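Local coordinates for protein periplasmic beta-glucosidase (Pseudomonas aeruginosa, PDB 6R5T) that probably hydrolyses terminal, non-reducing beta-D-glucosyl residues to release beta-D-glucose, as a periplasmic glycoside hydrolase of family 3, at residues A[46-51]-A[283-288]; A[75-80]-A[119-124]; A[82-87]-A[115-120]. The protein carries 1 engineered substitution. One frame throughout, in Å; residues are numbered along the deposited sequence. Where two conformers were deposited one is given.

Contact 1. Residues A[46-51]-A[283-288]. With GAL (beta-D-galactopyranose), chain C.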
loop_
_atom_site.group_PDB
_atom_site.type_symbol
_atom_site.label_atom_id
_atom_site.label_comp_id
_atom_site.label_asym_id
_atom_site.label_seq_id
_atom_site.Cartn_x
_atom_site.Cartn_y
_atom_site.Cartn_z
ATOM N N VAL A 46 -2.763 -42.367 -5.765
ATOM C CA VAL A 46 -1.839 -41.191 -5.884
ATOM C C VAL A 46 -1.687 -40.817 -7.343
ATOM O O VAL A 46 -1.389 -41.677 -8.159
ATOM C CB VAL A 46 -0.476 -41.497 -5.255
ATOM C CG1 VAL A 46 0.478 -40.306 -5.397
ATOM C CG2 VAL A 46 -0.620 -41.923 -3.813
ATOM N N GLY A 47 -1.751 -39.524 -7.665
ATOM C CA GLY A 47 -1.590 -39.063 -9.041
ATOM C C GLY A 47 -0.187 -38.543 -9.302
ATOM O O GLY A 47 0.338 -38.702 -10.402
ATOM N N ALA A 48 0.430 -37.903 -8.296
ATOM C CA ALA A 48 1.748 -37.304 -8.481
ATOM C C ALA A 48 2.395 -37.025 -7.150
ATOM O O ALA A 48 1.730 -37.002 -6.113
ATOM C CB ALA A 48 1.589 -36.028 -9.278
ATOM N N ILE A 49 3.701 -36.845 -7.232
ATOM C CA ILE A 49 4.562 -36.679 -6.058
ATOM C C ILE A 49 5.266 -35.348 -6.246
ATOM O O ILE A 49 5.650 -35.023 -7.377
ATOM C CB ILE A 49 5.554 -37.834 -5.993
ATOM C CG1 ILE A 49 4.839 -39.176 -5.861
ATOM C CG2 ILE A 49 6.567 -37.631 -4.875
ATOM C CD1 ILE A 49 4.113 -39.352 -4.600
ATOM N N PHE A 50 5.525 -34.666 -5.149
ATOM C CA PHE A 50 6.520 -33.564 -5.176
ATOM C C PHE A 50 7.530 -33.793 -4.054
ATOM O O PHE A 50 7.218 -34.469 -3.065
ATOM C CB PHE A 50 5.848 -32.197 -5.110
ATOM C CG PHE A 50 5.116 -31.841 -3.847
ATOM C CD1 PHE A 50 3.867 -32.378 -3.581
ATOM C CD2 PHE A 50 5.664 -30.984 -2.911
ATOM C CE1 PHE A 50 3.149 -32.067 -2.455
ATOM C CE2 PHE A 50 4.964 -30.704 -1.742
ATOM C CZ PHE A 50 3.711 -31.222 -1.519
ATOM N N ASN A 51 8.707 -33.194 -4.248
ATOM C CA ASN A 51 9.828 -33.153 -3.272
ATOM C C ASN A 51 10.561 -34.493 -3.167
ATOM O O ASN A 51 11.401 -34.588 -2.267
ATOM C CB ASN A 51 9.344 -32.680 -1.903
ATOM C CG ASN A 51 9.128 -31.180 -1.802
ATOM O OD1 ASN A 51 9.465 -30.443 -2.717
ATOM N ND2 ASN A 51 8.498 -30.744 -0.722
ATOM N N VAL A 283 -9.981 -26.008 -9.914
ATOM C CA VAL A 283 -8.712 -26.587 -9.404
ATOM C C VAL A 283 -8.719 -28.095 -9.691
ATOM O O VAL A 283 -9.660 -28.765 -9.223
ATOM C CB VAL A 283 -8.544 -26.314 -7.916
ATOM C CG1 VAL A 283 -7.329 -27.026 -7.391
ATOM C CG2 VAL A 283 -8.465 -24.824 -7.633
ATOM N N ASP A 284 -7.771 -28.571 -10.477
ATOM C CA ASP A 284 -7.755 -30.002 -10.898
ATOM C C ASP A 284 -7.070 -30.870 -9.858
ATOM O O ASP A 284 -7.587 -31.964 -9.517
ATOM C CB ASP A 284 -7.050 -30.183 -12.235
ATOM C CG ASP A 284 -7.715 -29.510 -13.407
ATOM O OD1 ASP A 284 -8.986 -29.243 -13.375
ATOM O OD2 ASP A 284 -6.994 -29.250 -14.366
ATOM N N MET A 285 -5.924 -30.440 -9.371
ATOM C CA MET A 285 -5.073 -31.325 -8.566
ATOM C C MET A 285 -4.901 -30.676 -7.195
ATOM O O MET A 285 -4.700 -29.414 -7.063
ATOM C CB MET A 285 -3.771 -31.595 -9.325
ATOM C CG MET A 285 -2.715 -32.233 -8.542
ATOM S SD MET A 285 -1.478 -32.873 -9.761
ATOM C CE MET A 285 -1.932 -34.619 -9.777
ATOM N N ASN A 286 -5.055 -31.496 -6.178
ATOM C CA ASN A 286 -5.097 -31.109 -4.750
ATOM C C ASN A 286 -3.764 -31.428 -4.090
ATOM O O ASN A 286 -3.419 -32.620 -3.927
ATOM C CB ASN A 286 -6.276 -31.861 -4.144
ATOM C CG ASN A 286 -6.478 -31.774 -2.653
ATOM O OD1 ASN A 286 -6.943 -32.780 -2.072
ATOM N ND2 ASN A 286 -6.209 -30.610 -2.063
ATOM N N MET A 287 -3.038 -30.383 -3.708
ATOM C CA MET A 287 -1.696 -30.530 -3.087
ATOM C C MET A 287 -1.826 -30.742 -1.585
ATOM O O MET A 287 -2.310 -29.847 -0.839
ATOM C CB MET A 287 -0.802 -29.337 -3.442
ATOM C CG MET A 287 0.617 -29.454 -3.008
ATOM S SD MET A 287 1.511 -27.975 -3.669
ATOM C CE MET A 287 3.107 -28.652 -4.091
ATOM N N ASN A 288 -1.364 -31.909 -1.164
ATOM C CA ASN A 288 -1.021 -32.375 0.194
ATOM C C ASN A 288 -2.201 -32.556 1.153
ATOM O O ASN A 288 -2.083 -33.454 1.957
ATOM C CB ASN A 288 0.117 -31.541 0.767
ATOM C CG ASN A 288 1.194 -32.453 1.326
ATOM O OD1 ASN A 288 1.666 -33.430 0.702
ATOM N ND2 ASN A 288 1.497 -32.190 2.578
HETATM C C1 GAL C . 5.435 -25.812 0.027
HETATM C C2 GAL C . 6.590 -26.645 -0.563
HETATM C C3 GAL C . 7.353 -27.283 0.602
HETATM C C4 GAL C . 7.853 -26.151 1.531
HETATM C C5 GAL C . 6.641 -25.303 1.966
HETATM C C6 GAL C . 7.068 -24.084 2.774
HETATM O O2 GAL C . 6.056 -27.635 -1.428
HETATM O O3 GAL C . 8.479 -27.995 0.049
HETATM O O4 GAL C . 8.762 -25.374 0.717
HETATM O O5 GAL C . 5.921 -24.741 0.813
HETATM O O6 GAL C . 5.896 -23.292 3.091
#

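Contact 2. Residues A[75-80]-A[119-124]. With BGC (beta-D-glucopyranose), chain B.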
loop_
_atom_site.group_PDB
_atom_site.type_symbol
_atom_site.label_atom_id
_atom_site.label_comp_id
_atom_site.label_asym_id
_atom_site.label_seq_id
_atom_site.Cartn_x
_atom_site.Cartn_y
_atom_site.Cartn_z
ATOM N N PHE A 75 3.629 -38.586 -12.182
ATOM C CA PHE A 75 4.677 -37.579 -12.461
ATOM C C PHE A 75 5.270 -37.084 -11.137
ATOM O O PHE A 75 4.640 -37.166 -10.069
ATOM C CB PHE A 75 4.188 -36.468 -13.392
ATOM C CG PHE A 75 3.255 -35.455 -12.797
ATOM C CD1 PHE A 75 3.708 -34.460 -11.953
ATOM C CD2 PHE A 75 1.924 -35.422 -13.161
ATOM C CE1 PHE A 75 2.836 -33.489 -11.466
ATOM C CE2 PHE A 75 1.044 -34.478 -12.663
ATOM C CZ PHE A 75 1.500 -33.504 -11.812
ATOM N N HIS A 76 6.482 -36.561 -11.240
ATOM C CA HIS A 76 7.277 -36.082 -10.083
ATOM C C HIS A 76 7.637 -34.622 -10.299
ATOM O O HIS A 76 8.197 -34.297 -11.368
ATOM C CB HIS A 76 8.546 -36.934 -9.882
ATOM C CG HIS A 76 8.247 -38.259 -9.284
ATOM N ND1 HIS A 76 7.769 -39.305 -10.068
ATOM C CD2 HIS A 76 8.314 -38.717 -8.001
ATOM C CE1 HIS A 76 7.543 -40.328 -9.246
ATOM N NE2 HIS A 76 7.885 -40.013 -8.008
ATOM N N ALA A 77 7.320 -33.802 -9.309
ATOM C CA ALA A 77 7.556 -32.351 -9.393
ATOM C C ALA A 77 8.493 -31.884 -8.292
ATOM O O ALA A 77 8.620 -32.518 -7.238
ATOM C CB ALA A 77 6.223 -31.632 -9.376
ATOM N N TYR A 78 9.051 -30.698 -8.539
ATOM C CA TYR A 78 9.902 -29.991 -7.556
ATOM C C TYR A 78 9.918 -28.501 -7.863
ATOM O O TYR A 78 9.482 -28.073 -8.901
ATOM C CB TYR A 78 11.281 -30.597 -7.601
ATOM C CG TYR A 78 12.233 -30.290 -6.473
ATOM C CD1 TYR A 78 11.832 -30.300 -5.151
ATOM C CD2 TYR A 78 13.559 -30.035 -6.761
ATOM C CE1 TYR A 78 12.723 -30.058 -4.118
ATOM C CE2 TYR A 78 14.473 -29.815 -5.735
ATOM C CZ TYR A 78 14.044 -29.836 -4.419
ATOM O OH TYR A 78 14.931 -29.652 -3.395
ATOM N N ASP A 79 10.398 -27.741 -6.901
ATOM C CA ASP A 79 10.542 -26.256 -6.931
ATOM C C ASP A 79 11.939 -25.962 -7.496
ATOM O O ASP A 79 12.836 -25.600 -6.765
ATOM C CB ASP A 79 10.288 -25.705 -5.534
ATOM C CG ASP A 79 8.814 -25.671 -5.155
ATOM O OD1 ASP A 79 8.045 -25.004 -5.903
ATOM O OD2 ASP A 79 8.427 -26.255 -4.109
ATOM N N VAL A 80 12.090 -26.138 -8.791
ATOM C CA VAL A 80 13.310 -25.803 -9.535
ATOM C C VAL A 80 13.111 -24.373 -10.024
ATOM O O VAL A 80 12.535 -24.150 -11.051
ATOM C CB VAL A 80 13.596 -26.817 -10.643
ATOM C CG1 VAL A 80 14.839 -26.451 -11.354
ATOM C CG2 VAL A 80 13.736 -28.218 -10.092
ATOM N N LEU A 119 13.026 -35.941 -12.463
ATOM C CA LEU A 119 11.854 -35.037 -12.367
ATOM C C LEU A 119 11.203 -34.733 -13.712
ATOM O O LEU A 119 11.879 -34.545 -14.722
ATOM C CB LEU A 119 12.318 -33.734 -11.698
ATOM C CG LEU A 119 12.662 -33.927 -10.227
ATOM C CD1 LEU A 119 13.568 -32.784 -9.749
ATOM C CD2 LEU A 119 11.412 -34.086 -9.351
ATOM N N ASP A 120 9.868 -34.580 -13.711
ATOM C CA ASP A 120 9.068 -34.294 -14.905
ATOM C C ASP A 120 8.563 -32.851 -14.926
ATOM O O ASP A 120 8.090 -32.425 -15.965
ATOM C CB ASP A 120 7.806 -35.149 -14.942
ATOM C CG ASP A 120 8.035 -36.638 -14.804
ATOM O OD1 ASP A 120 8.753 -37.180 -15.693
ATOM O OD2 ASP A 120 7.634 -37.213 -13.773
ATOM N N MET A 121 8.557 -32.167 -13.778
ATOM C CA MET A 121 7.824 -30.884 -13.657
ATOM C C MET A 121 8.518 -29.985 -12.629
ATOM O O MET A 121 8.975 -30.458 -11.590
ATOM C CB MET A 121 6.378 -31.120 -13.251
ATOM C CG MET A 121 5.621 -29.807 -13.011
ATOM S SD MET A 121 3.942 -30.075 -12.358
ATOM C CE MET A 121 3.150 -30.705 -13.815
ATOM N N SER A 122 8.580 -28.705 -12.951
ATOM C CA SER A 122 8.943 -27.686 -11.952
ATOM C C SER A 122 7.755 -26.772 -11.685
ATOM O O SER A 122 7.095 -26.331 -12.622
ATOM C CB SER A 122 10.134 -26.877 -12.381
ATOM O OG SER A 122 10.460 -25.942 -11.330
ATOM N N PHE A 123 7.629 -26.392 -10.418
ATOM C CA PHE A 123 6.717 -25.290 -10.037
ATOM C C PHE A 123 7.464 -23.979 -10.300
ATOM O O PHE A 123 8.017 -23.384 -9.370
ATOM C CB PHE A 123 6.331 -25.466 -8.585
ATOM C CG PHE A 123 5.657 -26.778 -8.259
ATOM C CD1 PHE A 123 4.639 -27.285 -9.039
ATOM C CD2 PHE A 123 6.039 -27.473 -7.142
ATOM C CE1 PHE A 123 4.048 -28.494 -8.687
ATOM C CE2 PHE A 123 5.455 -28.674 -6.803
ATOM C CZ PHE A 123 4.449 -29.157 -7.575
ATOM N N SER A 124 7.506 -23.591 -11.540
ATOM C CA SER A 124 8.320 -22.468 -12.079
ATOM C C SER A 124 7.848 -22.256 -13.509
ATOM O O SER A 124 7.391 -23.213 -14.118
ATOM C CB SER A 124 9.791 -22.834 -12.006
ATOM O OG SER A 124 10.695 -21.803 -12.441
HETATM C C2 BGC B . 5.782 -23.744 -4.199
HETATM C C3 BGC B . 5.099 -24.799 -3.305
HETATM C C4 BGC B . 5.241 -24.276 -1.850
HETATM C C5 BGC B . 4.499 -22.928 -1.793
HETATM C C6 BGC B . 4.598 -22.258 -0.440
HETATM C C1 BGC B . 5.108 -22.385 -3.977
HETATM O O1 BGC B . 5.870 -21.494 -4.732
HETATM O O2 BGC B . 5.735 -24.037 -5.590
HETATM O O3 BGC B . 5.814 -26.045 -3.430
HETATM O O4 BGC B . 4.604 -25.228 -0.982
HETATM O O5 BGC B . 5.180 -22.016 -2.602
HETATM O O6 BGC B . 3.858 -21.032 -0.450
HETATM O O HOH W 1 7.986 -39.682 -12.926
#

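Contact 3. Residues A[82-87]-A[115-120]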
loop_
_atom_site.group_PDB
_atom_site.type_symbol
_atom_site.label_atom_id
_atom_site.label_comp_id
_atom_site.label_asym_id
_atom_site.label_seq_id
_atom_site.Cartn_x
_atom_site.Cartn_y
_atom_site.Cartn_z
ATOM N N HIS A 82 15.484 -21.482 -9.726
ATOM C CA HIS A 82 16.647 -20.815 -10.348
ATOM C C HIS A 82 17.822 -21.785 -10.315
ATOM O O HIS A 82 18.930 -21.371 -9.977
ATOM C CB HIS A 82 16.958 -19.469 -9.673
ATOM C CG HIS A 82 17.244 -19.521 -8.219
ATOM N ND1 HIS A 82 18.514 -19.464 -7.719
ATOM C CD2 HIS A 82 16.428 -19.629 -7.159
ATOM C CE1 HIS A 82 18.468 -19.529 -6.395
ATOM N NE2 HIS A 82 17.198 -19.667 -6.022
ATOM N N GLY A 83 17.540 -23.049 -10.637
ATOM C CA GLY A 83 18.583 -24.086 -10.588
ATOM C C GLY A 83 18.083 -25.290 -9.885
ATOM O O GLY A 83 17.250 -25.173 -8.975
ATOM N N HIS A 84 18.607 -26.459 -10.266
ATOM C CA HIS A 84 18.322 -27.722 -9.580
ATOM C C HIS A 84 19.443 -28.106 -8.632
ATOM O O HIS A 84 19.274 -28.000 -7.448
ATOM C CB HIS A 84 17.967 -28.793 -10.624
ATOM C CG HIS A 84 17.678 -30.082 -9.967
ATOM N ND1 HIS A 84 16.710 -30.181 -9.022
ATOM C CD2 HIS A 84 18.262 -31.301 -10.069
ATOM C CE1 HIS A 84 16.662 -31.424 -8.565
ATOM N NE2 HIS A 84 17.605 -32.139 -9.182
ATOM N N ARG A 85 20.602 -28.471 -9.170
ATOM C CA ARG A 85 21.819 -28.737 -8.363
ATOM C C ARG A 85 22.844 -27.634 -8.594
ATOM O O ARG A 85 23.417 -27.192 -7.594
ATOM C CB ARG A 85 22.406 -30.120 -8.697
ATOM C CG ARG A 85 21.650 -31.272 -8.069
ATOM C CD ARG A 85 22.158 -32.678 -8.461
ATOM N NE ARG A 85 21.675 -33.039 -9.781
ATOM C CZ ARG A 85 22.307 -32.886 -10.925
ATOM N NH1 ARG A 85 23.548 -32.420 -10.962
ATOM N NH2 ARG A 85 21.697 -33.144 -12.071
ATOM N N THR A 86 23.019 -27.193 -9.832
ATOM C CA THR A 86 23.829 -25.998 -10.122
ATOM C C THR A 86 22.880 -24.802 -9.954
ATOM O O THR A 86 21.946 -24.660 -10.744
ATOM C CB THR A 86 24.449 -25.993 -11.504
ATOM O OG1 THR A 86 25.174 -27.201 -11.713
ATOM C CG2 THR A 86 25.347 -24.814 -11.667
ATOM N N ILE A 87 23.109 -24.020 -8.914
ATOM C CA ILE A 87 22.183 -22.898 -8.611
ATOM C C ILE A 87 22.668 -21.635 -9.311
ATOM O O ILE A 87 23.795 -21.189 -9.141
ATOM C CB ILE A 87 22.023 -22.752 -7.102
ATOM C CG1 ILE A 87 21.635 -24.086 -6.445
ATOM C CG2 ILE A 87 21.021 -21.650 -6.820
ATOM C CD1 ILE A 87 20.491 -24.837 -7.145
ATOM N N SER A 115 15.545 -33.174 -14.898
ATOM C CA SER A 115 15.104 -34.357 -15.698
ATOM C C SER A 115 16.199 -35.434 -15.592
ATOM O O SER A 115 15.843 -36.645 -15.511
ATOM C CB SER A 115 14.779 -33.960 -17.115
ATOM O OG SER A 115 15.937 -33.452 -17.812
ATOM N N ALA A 116 17.468 -35.043 -15.464
ATOM C CA ALA A 116 18.582 -36.018 -15.290
ATOM C C ALA A 116 18.419 -36.774 -13.984
ATOM O O ALA A 116 18.919 -37.922 -13.876
ATOM C CB ALA A 116 19.945 -35.335 -15.331
ATOM N N ASP A 117 17.725 -36.198 -13.001
ATOM C CA ASP A 117 17.450 -36.842 -11.705
ATOM C C ASP A 117 16.063 -37.501 -11.698
ATOM O O ASP A 117 15.731 -38.061 -10.649
ATOM C CB ASP A 117 17.587 -35.853 -10.548
ATOM C CG ASP A 117 19.032 -35.431 -10.290
ATOM O OD1 ASP A 117 19.979 -36.188 -10.712
ATOM O OD2 ASP A 117 19.237 -34.396 -9.621
ATOM N N GLY A 118 15.316 -37.440 -12.817
ATOM C CA GLY A 118 14.020 -38.132 -12.910
ATOM C C GLY A 118 12.820 -37.235 -12.718
ATOM O O GLY A 118 11.674 -37.716 -12.840
ATOM N N LEU A 119 13.026 -35.941 -12.463
ATOM C CA LEU A 119 11.854 -35.037 -12.367
ATOM C C LEU A 119 11.203 -34.733 -13.712
ATOM O O LEU A 119 11.879 -34.545 -14.722
ATOM C CB LEU A 119 12.318 -33.734 -11.698
ATOM C CG LEU A 119 12.662 -33.927 -10.227
ATOM C CD1 LEU A 119 13.568 -32.784 -9.749
ATOM C CD2 LEU A 119 11.412 -34.086 -9.351
ATOM N N ASP A 120 9.868 -34.580 -13.711
ATOM C CA ASP A 120 9.068 -34.294 -14.905
ATOM C C ASP A 120 8.563 -32.851 -14.926
ATOM O O ASP A 120 8.090 -32.425 -15.965
ATOM C CB ASP A 120 7.806 -35.149 -14.942
ATOM C CG ASP A 120 8.035 -36.638 -14.804
ATOM O OD1 ASP A 120 8.753 -37.180 -15.693
ATOM O OD2 ASP A 120 7.634 -37.213 -13.773
#

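Contact 1. Residues A[46-51]-A[283-288]
F50 holds CG in the crowded position between its backbone N and carbonyl carbon (chi1 66°), which stands the ring up from the strand end toward 283-288. M287 reaches it with CG anti to the backbone N (chi1 -173°) and a chain that stays extended until it bends at chi3 (-144°). The bend sets the methyl CE almost exactly over the middle of the ring, 3.5 Å from the F50 centroid, a CH-pi contact with SD above the same face as the Met-aromatic component. N288 crosses the ring at about a right angle, and its OD1, 3.7 Å from F50 CZ, is satisfied by S27 N. Nearer the start of strand 48-50, M285 CE meets A48 CB at 3.8 Å in plain apolar packing. The sugar end is polar: N51 ND2 donates to GAL O3 at 2.9 Å, while F50 CE2 lies 3.3 Å from GAL O2, so the F50 ring, backed by M287, and the N51 amide line the glycan pocket. Strands 48-50 and 286-287 are not paired with each other in the parallel barrel sheet; strand 24-26 runs between them, bonded through its backbone to G47 and A48, and strand 75-78 follows beyond A48 and I49.

Contact 2. Residues A[75-80]-A[119-124]
Of these two segments D79 makes the hydrogen bonds to the glucose, its carboxylate accepting from two adjacent hydroxyls: BGC O2 to D79 OD1 at 2.5 Å and BGC O3 to D79 OD2 at 2.7 Å. D79 CG sits beside the backbone N (chi1 -76°), which brings OD1 to the edge of the F123 ring, near its plane and 3.2 Å from F123 CB. F123, also a pocket residue, is the centre of an inverse gamma turn; the tip of its ring, CZ, rests 3.5 Å from A77 CB.

Backbone pairing of two parallel strands places both residues. Y78 N donates to M121 O, and F123 N returns the bond to Y78 O at 2.9 Å, each donor lying in the plane of the carbonyl it meets. Just past this ladder, S122 OG donates to V80 O from above the carbonyl plane, holding together the two chains where they leave the sheet. On one face A77 packs with M121, whose bent end carries SD and CE obliquely to the F75 ring, a Met-aromatic contact; on the other, the L119 methyls CD1 and CD2 lie against Y78 CB.

At the far end H76 O takes D120 N at 2.9 Å and, weakly, M121 N. H76 N reaches the anti lone pair of D120 OD2 at 2.9 Å, and a water joins the same oxygen to H76 ND1, while D120 OD1 pairs with R333. Hydroxyl donation to both oxygens suggests that D79 is ionised, and K176, which forms a weak, long ion pair with D79 OD1, would favour this state; the ladder behind it probably helps to set where that charge meets the sugar.

Contact 3. Residues A[82-87]-A[115-120]
The Schellman motif that closes helix 100-116 presents D117 to the loop 82-87, which lies between strand 75-78 and helix 91-95. G118 leaves the helix with positive phi (101°), and its N bonds back to S115 O at 2.9 Å, so the chain turns sharply just after D117 and then runs on to L119.

One carboxylate oxygen does most of the work. D117 OD2 accepts R85 NE on its syn lone pair at 2.8 Å, a nearly straight hydrogen bond (168°) that is part of a salt bridge, and H84 NE2 on its anti lone pair, also at 2.8 Å but more bent (135°). The oxygen lies close to the plane of both donors, at the edge of the guanidinium and at the edge of the imidazole. R85 gets there with a bend at chi3 and meets the carboxylate tip to tip; H84 extends with CG anti to its backbone N and crosses D117 obliquely. L119 CD1 comes obliquely to H84 CE1, 3.6 Å away, and A116 CB lies at the guanidinium edge.

Around this pair, R349 uses NH1 to bridge D117 OD1 and its carbonyl to accept R85 NH1, while the carboxylate of E113, in the last turns of the same helix, accepts R85 N through OE1. The short contact to a carboxylate is consistent with a proton on H84 NE2. The buried carboxylate at the carbonyl end of a helix thus has both its oxygens engaged, and two arginines probably keep it ionised and offset its charge, tying the loop to the helix end.

In the fold
All three contacts are buried in the family 3 N-terminal domain, and none is a surface contact. Contacts 1 and 2 belong to the same parallel barrel sheet: strands 48-50 and 75-78 are neighbours, joined by probable hydrogen bonds from I49, and each contact contributes residues to the glycan pocket. Contact 2 is a true strand pairing with much the larger interface, whereas contact 1 spans an intervening strand and relies chiefly on side chains, methionine and aromatic. Contact 3 shares L119 and D120 with contact 2 but holds loop to helix end, by a buried salt bridge and a histidine-carboxylate hydrogen bond, with the L119 side chain about 11 Å from the bound glucose.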